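Local coordinates for protein GTP binding regulator (Thermotoga maritima, PDB 1VR8) that is of unknown function but, with a fold like that of the Ran-binding protein Mog1p, may regulate a GTP-binding protein, at residues 109-114 and 132-137. Residues are numbered along the deposited sequence; the frame is centred on the assembly and turned at random.
Sequences VAWWRK and HVYRVY. With AZI (azide ion), chain C.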
loop_
_atom_site.group_PDB
_atom_site.type_symbol
_atom_site.label_atom_id
_atom_site.label_comp_id
_atom_site.label_asym_id
_atom_site.label_seq_id
_atom_site.Cartn_x
_atom_site.Cartn_y
_atom_site.Cartn_z
ATOM N N VAL A 109 -4.671 -5.701 -1.756
ATOM C CA VAL A 109 -4.994 -4.492 -2.499
ATOM C C VAL A 109 -3.702 -3.703 -2.738
ATOM O O VAL A 109 -2.949 -3.413 -1.796
ATOM C CB VAL A 109 -5.999 -3.649 -1.716
ATOM C CG1 VAL A 109 -6.297 -2.360 -2.426
ATOM C CG2 VAL A 109 -7.297 -4.426 -1.424
ATOM N N ALA A 110 -3.415 -3.360 -3.991
ATOM C CA ALA A 110 -2.144 -2.721 -4.322
ATOM C C ALA A 110 -2.434 -1.535 -5.235
ATOM O O ALA A 110 -3.161 -1.697 -6.218
ATOM C CB ALA A 110 -1.227 -3.685 -5.018
ATOM N N TRP A 111 -1.840 -0.379 -4.929
ATOM C CA TRP A 111 -2.059 0.799 -5.772
ATOM C C TRP A 111 -0.794 1.634 -5.872
ATOM O O TRP A 111 0.083 1.576 -4.997
ATOM C CB TRP A 111 -3.258 1.622 -5.262
ATOM C CG TRP A 111 -3.090 2.387 -3.979
ATOM C CD1 TRP A 111 -2.788 3.702 -3.860
ATOM C CD2 TRP A 111 -3.193 1.883 -2.622
ATOM N NE1 TRP A 111 -2.700 4.054 -2.547
ATOM C CE2 TRP A 111 -2.941 2.961 -1.763
ATOM C CE3 TRP A 111 -3.448 0.632 -2.067
ATOM C CZ2 TRP A 111 -2.985 2.833 -0.381
ATOM C CZ3 TRP A 111 -3.481 0.506 -0.695
ATOM C CH2 TRP A 111 -3.245 1.593 0.129
ATOM N N TRP A 112 -0.697 2.367 -6.977
ATOM C CA TRP A 112 0.414 3.268 -7.218
ATOM C C TRP A 112 -0.124 4.593 -7.751
ATOM O O TRP A 112 -1.178 4.644 -8.402
ATOM C CB TRP A 112 1.480 2.678 -8.159
ATOM C CG TRP A 112 1.158 2.872 -9.607
ATOM C CD1 TRP A 112 0.343 2.096 -10.381
ATOM C CD2 TRP A 112 1.529 3.987 -10.410
ATOM N NE1 TRP A 112 0.226 2.631 -11.620
ATOM C CE2 TRP A 112 0.955 3.793 -11.681
ATOM C CE3 TRP A 112 2.339 5.100 -10.206
ATOM C CZ2 TRP A 112 1.139 4.694 -12.738
ATOM C CZ3 TRP A 112 2.526 5.996 -11.265
ATOM C CH2 TRP A 112 1.908 5.799 -12.503
ATOM N N ARG A 113 0.621 5.646 -7.443
ATOM C CA ARG A 113 0.412 6.961 -8.011
ATOM C C ARG A 113 1.649 7.790 -7.697
ATOM O O ARG A 113 2.272 7.619 -6.642
ATOM C CB ARG A 113 -0.852 7.605 -7.468
ATOM C CG ARG A 113 -1.295 8.869 -8.243
ATOM C CD ARG A 113 -2.695 9.312 -7.785
ATOM N NE ARG A 113 -3.246 10.440 -8.553
ATOM C CZ ARG A 113 -2.933 11.726 -8.371
ATOM N NH1 ARG A 113 -2.052 12.083 -7.443
ATOM N NH2 ARG A 113 -3.494 12.670 -9.118
ATOM N N LYS A 114 2.002 8.673 -8.606
ATOM C CA LYS A 114 3.210 9.478 -8.494
ATOM C C LYS A 114 4.412 8.566 -8.155
ATOM O O LYS A 114 4.704 7.650 -8.914
ATOM C CB LYS A 114 3.015 10.611 -7.464
ATOM C CG LYS A 114 1.898 11.616 -7.837
ATOM C CD LYS A 114 2.205 12.380 -9.101
ATOM C CE LYS A 114 1.153 13.486 -9.388
ATOM N NZ LYS A 114 1.469 14.230 -10.647
ATOM N N HIS A 132 -8.739 3.509 5.993
ATOM C CA HIS A 132 -7.948 4.292 6.962
ATOM C C HIS A 132 -6.749 4.979 6.284
ATOM O O HIS A 132 -6.530 6.181 6.451
ATOM C CB HIS A 132 -7.490 3.414 8.123
ATOM C CG HIS A 132 -6.515 4.095 9.047
ATOM N ND1 HIS A 132 -6.847 5.187 9.815
ATOM C CD2 HIS A 132 -5.222 3.822 9.324
ATOM C CE1 HIS A 132 -5.793 5.569 10.519
ATOM N NE2 HIS A 132 -4.792 4.752 10.246
ATOM N N VAL A 133 -5.960 4.210 5.545
ATOM C CA VAL A 133 -4.804 4.745 4.846
ATOM C C VAL A 133 -5.240 5.873 3.895
ATOM O O VAL A 133 -4.648 6.956 3.877
ATOM C CB VAL A 133 -4.069 3.655 4.054
ATOM C CG1 VAL A 133 -2.981 4.254 3.225
ATOM C CG2 VAL A 133 -3.498 2.551 4.986
ATOM N N TYR A 134 -6.289 5.623 3.113
ATOM C CA TYR A 134 -6.854 6.663 2.249
ATOM C C TYR A 134 -7.177 7.970 3.003
ATOM O O TYR A 134 -6.848 9.069 2.559
ATOM C CB TYR A 134 -8.158 6.139 1.618
ATOM C CG TYR A 134 -8.011 5.136 0.491
ATOM C CD1 TYR A 134 -6.783 4.638 0.070
ATOM C CD2 TYR A 134 -9.158 4.670 -0.139
ATOM C CE1 TYR A 134 -6.712 3.727 -1.000
ATOM C CE2 TYR A 134 -9.092 3.763 -1.175
ATOM C CZ TYR A 134 -7.892 3.303 -1.594
ATOM O OH TYR A 134 -7.896 2.403 -2.635
ATOM N N ARG A 135 -7.894 7.832 4.105
ATOM C CA ARG A 135 -8.313 8.966 4.909
ATOM C C ARG A 135 -7.127 9.747 5.505
ATOM O O ARG A 135 -7.134 10.994 5.496
ATOM C CB ARG A 135 -9.285 8.496 5.963
ATOM C CG ARG A 135 -10.622 8.158 5.307
ATOM C CD ARG A 135 -11.591 7.531 6.237
ATOM N NE ARG A 135 -12.912 7.460 5.615
ATOM C CZ ARG A 135 -13.893 6.686 6.058
ATOM N NH1 ARG A 135 -13.700 5.863 7.093
ATOM N NH2 ARG A 135 -15.067 6.714 5.458
ATOM N N VAL A 136 -6.096 9.043 5.964
ATOM C CA VAL A 136 -4.938 9.748 6.548
ATOM C C VAL A 136 -4.191 10.518 5.453
ATOM O O VAL A 136 -3.893 11.706 5.598
ATOM C CB VAL A 136 -4.014 8.771 7.275
ATOM C CG1 VAL A 136 -2.737 9.446 7.718
ATOM C CG2 VAL A 136 -4.747 8.157 8.456
ATOM N N TYR A 137 -3.927 9.845 4.338
ATOM C CA TYR A 137 -3.181 10.485 3.247
ATOM C C TYR A 137 -3.979 11.590 2.568
ATOM O O TYR A 137 -3.427 12.593 2.155
ATOM C CB TYR A 137 -2.695 9.457 2.239
ATOM C CG TYR A 137 -1.667 8.447 2.771
ATOM C CD1 TYR A 137 -0.896 8.691 3.923
ATOM C CD2 TYR A 137 -1.434 7.262 2.071
ATOM C CE1 TYR A 137 0.059 7.754 4.362
ATOM C CE2 TYR A 137 -0.474 6.357 2.479
ATOM C CZ TYR A 137 0.248 6.599 3.642
ATOM O OH TYR A 137 1.187 5.692 4.064
HETATM N N1 AZI C . -0.767 15.751 -11.114
HETATM N N2 AZI C . -1.181 16.295 -12.100
HETATM N N3 AZI C . -1.957 16.868 -12.820
#
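Three residues beyond Trp111, which meets Val133 and Tyr134 across this contact, Lys114 NZ donates a hydrogen bond of 2.7 Å to N1 of an azide ion, probably from the crystallisation liquor; Ile6 N of the tag-bearing N-terminus is also hydrogen-bonded to the ion. In this Mog1p-like fold, an antiparallel sheet carries helices on both faces. Strand 106-113 turns Trp111 toward helix 126-138, while its neighbour Trp112 packs on helix 71-79. Tyr134 and Trp111 form a T-shaped (edge-to-face) pair, ring planes at 84° and centroids 5.4 Å apart. Tyr134 CE1 sits 3.8 Å above the indole plane, displaced toward the rim, near Trp111 CE2 and CZ2. With CG anti to its own carbonyl carbon (chi1 -75°), Tyr134 runs past the indole in the opposite direction, bringing the CE1 edge over its face, and its OH is hydrogen-bonded to Lys98 NZ. At chi1 71°, Trp111 holds its CG between backbone N and carbonyl carbon, raising the benzo ring toward the helix; the indole NE1 is hydrogen-bonded to the backbone O of His11, a residue of the histidine tag. Replacing Trp111 by an alanine is likely to open a gap between strand and helix and to leave the Tyr134 edge without its aromatic face and His11 O without the indole N-H. Val133 completes the contact from the indole edge: its CG1 methyl lies near the ring plane, 3.9 Å from Trp111 CZ2 and 4.1 Å from Trp111 CH2.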